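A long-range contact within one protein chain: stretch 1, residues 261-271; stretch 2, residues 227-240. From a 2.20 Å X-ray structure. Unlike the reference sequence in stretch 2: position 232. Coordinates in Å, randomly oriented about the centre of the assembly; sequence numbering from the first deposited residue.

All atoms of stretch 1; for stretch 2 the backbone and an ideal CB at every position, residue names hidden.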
ATOM      1  N   SER B 261     -32.240 -14.175 -16.180  1.00 41.84           N
ATOM      2  CA  SER B 261     -33.507 -13.556 -16.598  1.00 42.54           C
ATOM      3  C   SER B 261     -34.646 -14.150 -15.757  1.00 41.50           C
ATOM      4  O   SER B 261     -35.426 -14.995 -16.207  1.00 42.82           O
ATOM      5  CB  SER B 261     -33.775 -13.751 -18.090  1.00 35.67           C
ATOM      6  OG  SER B 261     -35.017 -13.157 -18.425  1.00 48.84           O
ATOM      7  N   ALA B 262     -34.765 -13.660 -14.529  1.00 38.79           N
ATOM      8  CA  ALA B 262     -35.704 -14.237 -13.580  1.00 39.72           C
ATOM      9  C   ALA B 262     -37.152 -13.900 -13.940  1.00 39.07           C
ATOM     10  O   ALA B 262     -37.453 -12.809 -14.427  1.00 42.03           O
ATOM     11  CB  ALA B 262     -35.385 -13.736 -12.170  1.00 36.62           C
ATOM     12  N   TYR B 263     -38.052 -14.844 -13.688  1.00 39.35           N
ATOM     13  CA  TYR B 263     -39.483 -14.565 -13.629  1.00 42.43           C
ATOM     14  C   TYR B 263     -40.036 -15.203 -12.361  1.00 38.08           C
ATOM     15  O   TYR B 263     -39.720 -16.358 -12.056  1.00 38.34           O
ATOM     16  CB  TYR B 263     -40.224 -15.095 -14.870  1.00 41.33           C
ATOM     17  CG  TYR B 263     -41.610 -14.511 -15.037  1.00 45.54           C
ATOM     18  CD1 TYR B 263     -42.710 -15.083 -14.401  1.00 45.40           C
ATOM     19  CD2 TYR B 263     -41.818 -13.379 -15.815  1.00 46.78           C
ATOM     20  CE1 TYR B 263     -43.987 -14.548 -14.547  1.00 49.47           C
ATOM     21  CE2 TYR B 263     -43.080 -12.834 -15.964  1.00 49.83           C
ATOM     22  CZ  TYR B 263     -44.163 -13.425 -15.332  1.00 52.21           C
ATOM     23  OH  TYR B 263     -45.417 -12.883 -15.478  1.00 52.76           O
ATOM     24  N   LEU B 264     -40.853 -14.467 -11.616  1.00 36.76           N
ATOM     25  CA  LEU B 264     -41.392 -14.988 -10.364  1.00 40.19           C
ATOM     26  C   LEU B 264     -42.903 -14.853 -10.355  1.00 40.69           C
ATOM     27  O   LEU B 264     -43.426 -13.736 -10.415  1.00 42.78           O
ATOM     28  CB  LEU B 264     -40.793 -14.270  -9.149  1.00 38.58           C
ATOM     29  CG  LEU B 264     -39.273 -14.408  -9.002  1.00 40.74           C
ATOM     30  CD1 LEU B 264     -38.749 -13.546  -7.847  1.00 37.14           C
ATOM     31  CD2 LEU B 264     -38.898 -15.876  -8.821  1.00 36.04           C
ATOM     32  N   TYR B 265     -43.598 -15.984 -10.277  1.00 38.91           N
ATOM     33  CA  TYR B 265     -45.016 -15.972  -9.954  1.00 44.28           C
ATOM     34  C   TYR B 265     -45.190 -15.793  -8.449  1.00 43.61           C
ATOM     35  O   TYR B 265     -44.237 -15.884  -7.677  1.00 43.21           O
ATOM     36  CB  TYR B 265     -45.695 -17.262 -10.421  1.00 40.13           C
ATOM     37  CG  TYR B 265     -45.749 -17.401 -11.922  1.00 44.51           C
ATOM     38  CD1 TYR B 265     -44.674 -17.936 -12.625  1.00 43.55           C
ATOM     39  CD2 TYR B 265     -46.871 -16.988 -12.645  1.00 46.05           C
ATOM     40  CE1 TYR B 265     -44.710 -18.057 -14.007  1.00 43.82           C
ATOM     41  CE2 TYR B 265     -46.910 -17.103 -14.034  1.00 43.34           C
ATOM     42  CZ  TYR B 265     -45.825 -17.647 -14.703  1.00 43.68           C
ATOM     43  OH  TYR B 265     -45.835 -17.779 -16.076  1.00 44.48           O
ATOM     44  N   LYS B 266     -46.421 -15.531  -8.025  1.00 46.39           N
ATOM     45  CA  LYS B 266     -46.726 -15.422  -6.605  1.00 44.10           C
ATOM     46  C   LYS B 266     -47.848 -16.385  -6.259  1.00 43.11           C
ATOM     47  O   LYS B 266     -48.897 -16.376  -6.912  1.00 45.50           O
ATOM     48  CB  LYS B 266     -47.105 -13.987  -6.215  1.00 47.15           C
ATOM     49  CG  LYS B 266     -46.169 -12.915  -6.754  1.00 52.81           C
ATOM     50  CD  LYS B 266     -46.949 -11.911  -7.588  1.00 55.86           C
ATOM     51  CE  LYS B 266     -46.050 -10.874  -8.239  1.00 58.80           C
ATOM     52  NZ  LYS B 266     -44.682 -11.413  -8.554  1.00 61.28           N
ATOM     53  N   LEU B 267     -47.606 -17.235  -5.259  1.00 42.89           N
ATOM     54  CA  LEU B 267     -48.658 -18.023  -4.618  1.00 42.53           C
ATOM     55  C   LEU B 267     -49.336 -17.122  -3.593  1.00 41.37           C
ATOM     56  O   LEU B 267     -48.778 -16.842  -2.533  1.00 40.87           O
ATOM     57  CB  LEU B 267     -48.082 -19.280  -3.974  1.00 38.64           C
ATOM     58  CG  LEU B 267     -49.095 -20.401  -3.680  1.00 46.22           C
ATOM     59  CD1 LEU B 267     -49.802 -20.856  -4.960  1.00 41.69           C
ATOM     60  CD2 LEU B 267     -48.457 -21.604  -2.974  1.00 38.98           C
ATOM     61  N   ASP B 268     -50.540 -16.650  -3.920  1.00 41.42           N
ATOM     62  CA  ASP B 268     -51.263 -15.653  -3.139  1.00 39.57           C
ATOM     63  C   ASP B 268     -52.420 -16.346  -2.430  1.00 47.02           C
ATOM     64  O   ASP B 268     -53.352 -16.833  -3.087  1.00 42.82           O
ATOM     65  CB  ASP B 268     -51.755 -14.532  -4.052  1.00 39.57           C
ATOM     66  CG  ASP B 268     -52.257 -13.305  -3.297  1.00 45.13           C
ATOM     67  OD1 ASP B 268     -51.801 -13.022  -2.160  1.00 38.69           O
ATOM     68  OD2 ASP B 268     -53.115 -12.600  -3.878  1.00 48.06           O
ATOM     69  N   ILE B 269     -52.362 -16.382  -1.098  1.00 37.23           N
ATOM     70  CA  ILE B 269     -53.179 -17.274  -0.286  1.00 38.91           C
ATOM     71  C   ILE B 269     -54.002 -16.457   0.701  1.00 45.60           C
ATOM     72  O   ILE B 269     -53.459 -15.605   1.419  1.00 42.98           O
ATOM     73  CB  ILE B 269     -52.306 -18.292   0.467  1.00 42.19           C
ATOM     74  CG1 ILE B 269     -51.362 -19.005  -0.502  1.00 39.53           C
ATOM     75  CG2 ILE B 269     -53.164 -19.274   1.248  1.00 38.67           C
ATOM     76  CD1 ILE B 269     -50.309 -19.870   0.182  1.00 35.59           C
ATOM     77  N   TYR B 270     -55.304 -16.745   0.761  1.00 43.50           N
ATOM     78  CA  TYR B 270     -56.211 -16.151   1.734  1.00 41.49           C
ATOM     79  C   TYR B 270     -56.837 -17.255   2.579  1.00 42.10           C
ATOM     80  O   TYR B 270     -57.415 -18.205   2.043  1.00 44.25           O
ATOM     81  CB  TYR B 270     -57.295 -15.325   1.041  1.00 40.72           C
ATOM     82  CG  TYR B 270     -56.773 -14.077   0.355  1.00 42.85           C
ATOM     83  CD1 TYR B 270     -56.236 -14.135  -0.927  1.00 42.91           C
ATOM     84  CD2 TYR B 270     -56.828 -12.842   0.990  1.00 42.51           C
ATOM     85  CE1 TYR B 270     -55.755 -12.990  -1.555  1.00 42.45           C
ATOM     86  CE2 TYR B 270     -56.363 -11.706   0.376  1.00 39.86           C
ATOM     87  CZ  TYR B 270     -55.830 -11.782  -0.894  1.00 42.53           C
ATOM     88  OH  TYR B 270     -55.368 -10.632  -1.496  1.00 48.05           O
ATOM     89  N   PHE B 271     -56.724 -17.124   3.898  1.00 42.72           N
ATOM     90  CA  PHE B 271     -57.168 -18.160   4.830  1.00 45.46           C
ATOM     91  C   PHE B 271     -57.786 -17.447   6.031  1.00 45.60           C
ATOM     92  O   PHE B 271     -57.067 -16.951   6.905  1.00 43.82           O
ATOM     93  CB  PHE B 271     -56.013 -19.074   5.236  1.00 38.04           C
ATOM     94  CG  PHE B 271     -56.376 -20.115   6.267  1.00 44.50           C
ATOM     95  CD1 PHE B 271     -57.136 -21.226   5.919  1.00 45.68           C
ATOM     96  CD2 PHE B 271     -55.944 -19.989   7.582  1.00 43.68           C
ATOM     97  CE1 PHE B 271     -57.462 -22.199   6.867  1.00 49.13           C
ATOM     98  CE2 PHE B 271     -56.265 -20.952   8.538  1.00 42.60           C
ATOM     99  CZ  PHE B 271     -57.034 -22.057   8.181  1.00 48.75           C
ATOM    100  N   UNK B 227     -60.071 -22.206   2.121  1.00 51.83           N
ATOM    101  CA  UNK B 227     -58.880 -21.506   1.656  1.00 51.86           C
ATOM    102  C   UNK B 227     -59.061 -21.131   0.190  1.00 51.70           C
ATOM    103  O   UNK B 227     -59.696 -21.858  -0.582  1.00 54.47           O
ATOM    104  CB  UNK B 227     -57.628 -22.365   1.847  1.00 51.86           C
ATOM    105  N   UNK B 228     -58.515 -19.971  -0.182  1.00 46.14           N
ATOM    106  CA  UNK B 228     -58.477 -19.494  -1.559  1.00 46.66           C
ATOM    107  C   UNK B 228     -57.018 -19.305  -1.963  1.00 51.57           C
ATOM    108  O   UNK B 228     -56.230 -18.710  -1.214  1.00 47.99           O
ATOM    109  CB  UNK B 228     -59.266 -18.193  -1.718  1.00 46.66           C
ATOM    110  N   UNK B 229     -56.659 -19.824  -3.135  1.00 43.39           N
ATOM    111  CA  UNK B 229     -55.280 -19.845  -3.606  1.00 47.38           C
ATOM    112  C   UNK B 229     -55.253 -19.311  -5.029  1.00 48.20           C
ATOM    113  O   UNK B 229     -55.860 -19.906  -5.927  1.00 49.20           O
ATOM    114  CB  UNK B 229     -54.687 -21.254  -3.535  1.00 47.38           C
ATOM    115  N   UNK B 230     -54.551 -18.202  -5.237  1.00 42.38           N
ATOM    116  CA  UNK B 230     -54.340 -17.650  -6.563  1.00 41.83           C
ATOM    117  C   UNK B 230     -52.876 -17.801  -6.954  1.00 48.05           C
ATOM    118  O   UNK B 230     -51.971 -17.735  -6.112  1.00 46.70           O
ATOM    119  CB  UNK B 230     -54.766 -16.182  -6.615  1.00 41.83           C
ATOM    120  N   UNK B 231     -52.645 -17.984  -8.241  1.00 43.43           N
ATOM    121  CA  UNK B 231     -51.310 -17.886  -8.802  1.00 45.77           C
ATOM    122  C   UNK B 231     -51.316 -16.654  -9.688  1.00 49.31           C
ATOM    123  O   UNK B 231     -52.049 -16.601 -10.685  1.00 50.34           O
ATOM    124  CB  UNK B 231     -50.914 -19.146  -9.575  1.00 45.77           C
ATOM    125  N   UNK B 232     -50.538 -15.648  -9.296  1.00 42.11           N
ATOM    126  CA  UNK B 232     -50.463 -14.388 -10.014  1.00 48.20           C
ATOM    127  C   UNK B 232     -49.140 -14.287 -10.764  1.00 49.73           C
ATOM    128  O   UNK B 232     -48.112 -14.818 -10.330  1.00 48.05           O
ATOM    129  CB  UNK B 232     -50.627 -13.210  -9.052  1.00 48.20           C
ATOM    130  N   UNK B 233     -49.185 -13.607 -11.904  1.00 49.31           N
ATOM    131  CA  UNK B 233     -47.990 -13.352 -12.688  1.00 51.89           C
ATOM    132  C   UNK B 233     -47.328 -12.084 -12.146  1.00 52.64           C
ATOM    133  O   UNK B 233     -47.720 -11.555 -11.103  1.00 51.57           O
ATOM    134  CB  UNK B 233     -48.321 -13.216 -14.176  1.00 51.89           C
ATOM    135  N   UNK B 234     -46.317 -11.572 -12.851  1.00 52.58           N
ATOM    136  CA  UNK B 234     -45.606 -10.400 -12.356  1.00 53.60           C
ATOM    137  C   UNK B 234     -46.411  -9.121 -12.510  1.00 55.31           C
ATOM    138  O   UNK B 234     -46.159  -8.157 -11.779  1.00 58.34           O
ATOM    139  CB  UNK B 234     -44.268 -10.255 -13.085  1.00 53.60           C
ATOM    140  N   UNK B 235     -47.375  -9.090 -13.429  1.00 56.76           N
ATOM    141  CA  UNK B 235     -48.352  -8.010 -13.495  1.00 56.31           C
ATOM    142  C   UNK B 235     -49.486  -8.183 -12.482  1.00 60.48           C
ATOM    143  O   UNK B 235     -50.471  -7.434 -12.536  1.00 62.44           O
ATOM    144  CB  UNK B 235     -48.931  -7.922 -14.908  1.00 56.31           C
ATOM    145  N   UNK B 236     -49.365  -9.156 -11.575  1.00 57.90           N
ATOM    146  CA  UNK B 236     -50.333  -9.479 -10.529  1.00 57.71           C
ATOM    147  C   UNK B 236     -51.651 -10.014 -11.073  1.00 57.60           C
ATOM    148  O   UNK B 236     -52.603 -10.195 -10.302  1.00 56.35           O
ATOM    149  CB  UNK B 236     -50.604  -8.238  -9.677  1.00 57.71           C
ATOM    150  N   UNK B 237     -51.747 -10.283 -12.369  1.00 54.81           N
ATOM    151  CA  UNK B 237     -52.967 -10.883 -12.888  1.00 55.29           C
ATOM    152  C   UNK B 237     -53.061 -12.347 -12.471  1.00 54.53           C
ATOM    153  O   UNK B 237     -52.062 -13.076 -12.461  1.00 51.10           O
ATOM    154  CB  UNK B 237     -53.020 -10.758 -14.412  1.00 55.29           C
ATOM    155  N   UNK B 238     -54.268 -12.780 -12.108  1.00 52.15           N
ATOM    156  CA  UNK B 238     -54.448 -14.164 -11.684  1.00 50.59           C
ATOM    157  C   UNK B 238     -54.379 -15.078 -12.899  1.00 51.01           C
ATOM    158  O   UNK B 238     -54.842 -14.730 -13.994  1.00 54.28           O
ATOM    159  CB  UNK B 238     -55.777 -14.343 -10.947  1.00 50.59           C
ATOM    160  N   UNK B 239     -53.801 -16.254 -12.702  1.00 49.58           N
ATOM    161  CA  UNK B 239     -53.322 -17.094 -13.795  1.00 50.49           C
ATOM    162  C   UNK B 239     -53.750 -18.525 -13.487  1.00 50.31           C
ATOM    163  O   UNK B 239     -53.772 -19.387 -14.370  1.00 53.36           O
ATOM    164  CB  UNK B 239     -51.806 -16.988 -13.968  1.00 50.49           C
ATOM    165  N   UNK B 240     -54.130 -18.763 -12.230  1.00 47.99           N
ATOM    166  CA  UNK B 240     -54.744 -20.004 -11.775  1.00 44.07           C
ATOM    167  C   UNK B 240     -55.485 -19.703 -10.477  1.00 50.59           C
ATOM    168  O   UNK B 240     -55.237 -18.678  -9.830  1.00 50.46           O
ATOM    169  CB  UNK B 240     -53.703 -21.108 -11.580  1.00 44.07           C
TER

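Stretch 2 first runs antiparallel to strand 265-271 (angle between directions 161°), so its CA-to-CB bonds alternate between the sheet face carrying Leu267, Ile269 and Phe271 and the face carrying Lys266, Asp268 and Tyr270.

Position 227 lies on the Leu267 face, its ideal CB 4.3 Å from Phe271 CD1. Apolar surroundings favour a branched aliphatic or an aromatic. It is Ile227, whose CD1 lies 3.7 Å from Ile269 CG2 and whose CG1 lies 4.1 Å from Phe271 CD1.

At position 228 the backbone does the pairing: its N donates to Tyr270 O (3.0 Å) and its O accepts from Tyr270 N (2.9 Å). The CB points to the Tyr270 face, where many side chains would fit. It is Lys228, whose chain end leads away from stretch 1.

Position 229 has its ideal CB 5.0 Å from Ile269 CG1 and 5.1 Å from Leu267 CD1, and phi/psi of -131/118 suits a beta-branched residue; valine, isoleucine or leucine would serve. Val229 places CG1 3.6 Å from Leu267 CD1.

Position 230 forms a second hydrogen-bonded pair, its N to Asp268 O and Asp268 N to its O, both 2.8 Å. On this face Tyr270 offers a ring and Asp268 a carboxylate, so an aromatic, a polar or a basic residue is plausible. Tyr230 takes rotamer m and brings the edge of its ring toward Tyr270; Tyr230 CE1 lies 3.9 Å from Tyr270 CD1.

Position 231 returns to the aliphatic face, its ideal CB 5.0 Å from Leu267 CD1. Another aliphatic is expected. Ile231 sets CG1 3.8 Å from Leu267 CD1 and CG2 4.1 Å from Tyr265 CD2.

Position 232 closes the backbone ladder: its N to Lys266 O is 3.0 Å, and Lys266 N to its O is 2.9 Å. Its CB is 4.2 Å from Lys266 CD and 5.3 Å from Asp268 CB. The carboxylate invites a long donor; an aliphatic could instead pack on the lysine chain. The residue is Arg232, which differs from the reference leucine. Its NE forms a salt bridge with Asp268 OD2 at 2.9 Å, while its NH1 donates a hydrogen bond to the backbone O of position 236 at 3.0 Å.

Position 233 has its ideal CB only 3.2 Å from Tyr263 OH, favouring a compact side chain. Asp233 opens a type I turn, and its OD1 accepts a hydrogen bond from the backbone N of position 237 (2.9 Å).

At position 234, N donates to Tyr263 OH (3.1 Å), and Leu264 N is a donor within reach, so an acidic or amide side chain fits. Glu234 answers with OE2 to Leu264 N at 3.0 Å and lays CG over the Tyr263 ring, 3.6 Å from its centroid.

Position 235 points away, so a long chain is needed to return; Lys235 NZ donates to Tyr263 OH at 2.7 Å.

Position 236, at phi/psi 66/8, suits glycine or asparagine, and is Asn236.

Positions 237, 238 and 240 are out of reach: Gln237, Val238 and Ala240. Position 239 points toward Tyr265, welcoming a small apolar group; Val239 CG1 lies 4.3 Å from Tyr265 CE2.

Stretch 2 (227-240) IKVYIRDEKNQVVA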
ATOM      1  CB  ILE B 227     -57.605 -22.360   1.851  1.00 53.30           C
ATOM      2  CG1 ILE B 227     -56.357 -21.467   1.911  1.00 48.15           C
ATOM      3  CG2 ILE B 227     -57.480 -23.412   0.751  1.00 49.78           C
ATOM      4  CD1 ILE B 227     -55.133 -22.174   2.463  1.00 46.34           C
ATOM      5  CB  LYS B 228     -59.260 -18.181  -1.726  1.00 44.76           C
ATOM      6  CG  LYS B 228     -59.649 -17.842  -3.177  1.00 56.63           C
ATOM      7  CD  LYS B 228     -60.740 -18.791  -3.733  1.00 56.97           C
ATOM      8  CE  LYS B 228     -61.640 -18.121  -4.786  1.00 58.29           C
ATOM      9  NZ  LYS B 228     -61.138 -18.212  -6.204  1.00 57.20           N
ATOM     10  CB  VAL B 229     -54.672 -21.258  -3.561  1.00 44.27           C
ATOM     11  CG1 VAL B 229     -53.305 -21.275  -4.234  1.00 44.04           C
ATOM     12  CG2 VAL B 229     -54.574 -21.740  -2.144  1.00 44.41           C
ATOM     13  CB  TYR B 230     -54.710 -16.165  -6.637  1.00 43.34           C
ATOM     14  CG  TYR B 230     -56.105 -15.785  -6.180  1.00 52.20           C
ATOM     15  CD1 TYR B 230     -56.310 -15.196  -4.938  1.00 50.06           C
ATOM     16  CD2 TYR B 230     -57.211 -15.974  -7.002  1.00 49.81           C
ATOM     17  CE1 TYR B 230     -57.572 -14.828  -4.520  1.00 50.52           C
ATOM     18  CE2 TYR B 230     -58.479 -15.606  -6.591  1.00 49.36           C
ATOM     19  CZ  TYR B 230     -58.657 -15.031  -5.349  1.00 52.22           C
ATOM     20  OH  TYR B 230     -59.919 -14.652  -4.923  1.00 50.17           O
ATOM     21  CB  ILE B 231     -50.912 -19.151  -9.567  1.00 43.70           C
ATOM     22  CG1 ILE B 231     -50.896 -20.337  -8.602  1.00 42.13           C
ATOM     23  CG2 ILE B 231     -49.558 -18.961 -10.229  1.00 46.71           C
ATOM     24  CD1 ILE B 231     -50.094 -21.517  -9.089  1.00 48.76           C
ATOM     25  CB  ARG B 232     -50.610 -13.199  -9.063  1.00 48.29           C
ATOM     26  CG  ARG B 232     -51.750 -13.339  -8.070  1.00 50.31           C
ATOM     27  CD  ARG B 232     -52.185 -11.985  -7.517  1.00 48.64           C
ATOM     28  NE  ARG B 232     -53.418 -12.097  -6.743  1.00 54.01           N
ATOM     29  CZ  ARG B 232     -54.555 -11.491  -7.064  1.00 55.63           C
ATOM     30  NH1 ARG B 232     -54.610 -10.733  -8.145  1.00 54.40           N
ATOM     31  NH2 ARG B 232     -55.640 -11.648  -6.314  1.00 54.58           N
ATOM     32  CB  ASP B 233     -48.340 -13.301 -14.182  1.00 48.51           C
ATOM     33  CG  ASP B 233     -49.198 -12.097 -14.568  1.00 52.58           C
ATOM     34  OD1 ASP B 233     -49.381 -11.166 -13.764  1.00 53.58           O
ATOM     35  OD2 ASP B 233     -49.697 -12.082 -15.712  1.00 57.16           O
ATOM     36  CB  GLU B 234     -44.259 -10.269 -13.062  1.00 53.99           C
ATOM     37  CG  GLU B 234     -43.306 -11.387 -12.683  1.00 52.74           C
ATOM     38  CD  GLU B 234     -41.859 -11.080 -13.026  1.00 53.87           C
ATOM     39  OE1 GLU B 234     -41.612 -10.385 -14.042  1.00 49.14           O
ATOM     40  OE2 GLU B 234     -40.974 -11.558 -12.278  1.00 52.13           O
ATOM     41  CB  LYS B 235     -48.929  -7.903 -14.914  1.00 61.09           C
ATOM     42  CG  LYS B 235     -47.886  -7.995 -16.032  1.00 63.23           C
ATOM     43  CD  LYS B 235     -47.855  -9.388 -16.682  1.00 64.36           C
ATOM     44  CE  LYS B 235     -46.426  -9.807 -17.088  1.00 66.19           C
ATOM     45  NZ  LYS B 235     -46.314 -11.253 -17.495  1.00 59.42           N
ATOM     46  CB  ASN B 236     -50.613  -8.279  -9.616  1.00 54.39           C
ATOM     47  CG  ASN B 236     -50.736  -8.677  -8.156  1.00 58.65           C
ATOM     48  OD1 ASN B 236     -49.763  -9.103  -7.530  1.00 57.19           O
ATOM     49  ND2 ASN B 236     -51.937  -8.534  -7.602  1.00 63.68           N
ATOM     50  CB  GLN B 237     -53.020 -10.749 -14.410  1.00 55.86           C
ATOM     51  CG  GLN B 237     -52.937  -9.307 -14.921  1.00 62.31           C
ATOM     52  CD  GLN B 237     -52.916  -9.218 -16.449  1.00 72.44           C
ATOM     53  OE1 GLN B 237     -52.125  -8.466 -17.035  1.00 70.32           O
ATOM     54  NE2 GLN B 237     -53.795  -9.985 -17.102  1.00 69.00           N
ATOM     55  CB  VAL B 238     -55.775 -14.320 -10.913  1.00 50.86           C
ATOM     56  CG1 VAL B 238     -56.096 -15.794 -10.676  1.00 46.77           C
ATOM     57  CG2 VAL B 238     -55.682 -13.581  -9.587  1.00 53.02           C
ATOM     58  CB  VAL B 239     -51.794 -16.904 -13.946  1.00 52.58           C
ATOM     59  CG1 VAL B 239     -51.094 -18.114 -14.526  1.00 49.83           C
ATOM     60  CG2 VAL B 239     -51.506 -15.680 -14.804  1.00 50.88           C
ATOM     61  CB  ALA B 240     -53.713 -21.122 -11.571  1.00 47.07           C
TER
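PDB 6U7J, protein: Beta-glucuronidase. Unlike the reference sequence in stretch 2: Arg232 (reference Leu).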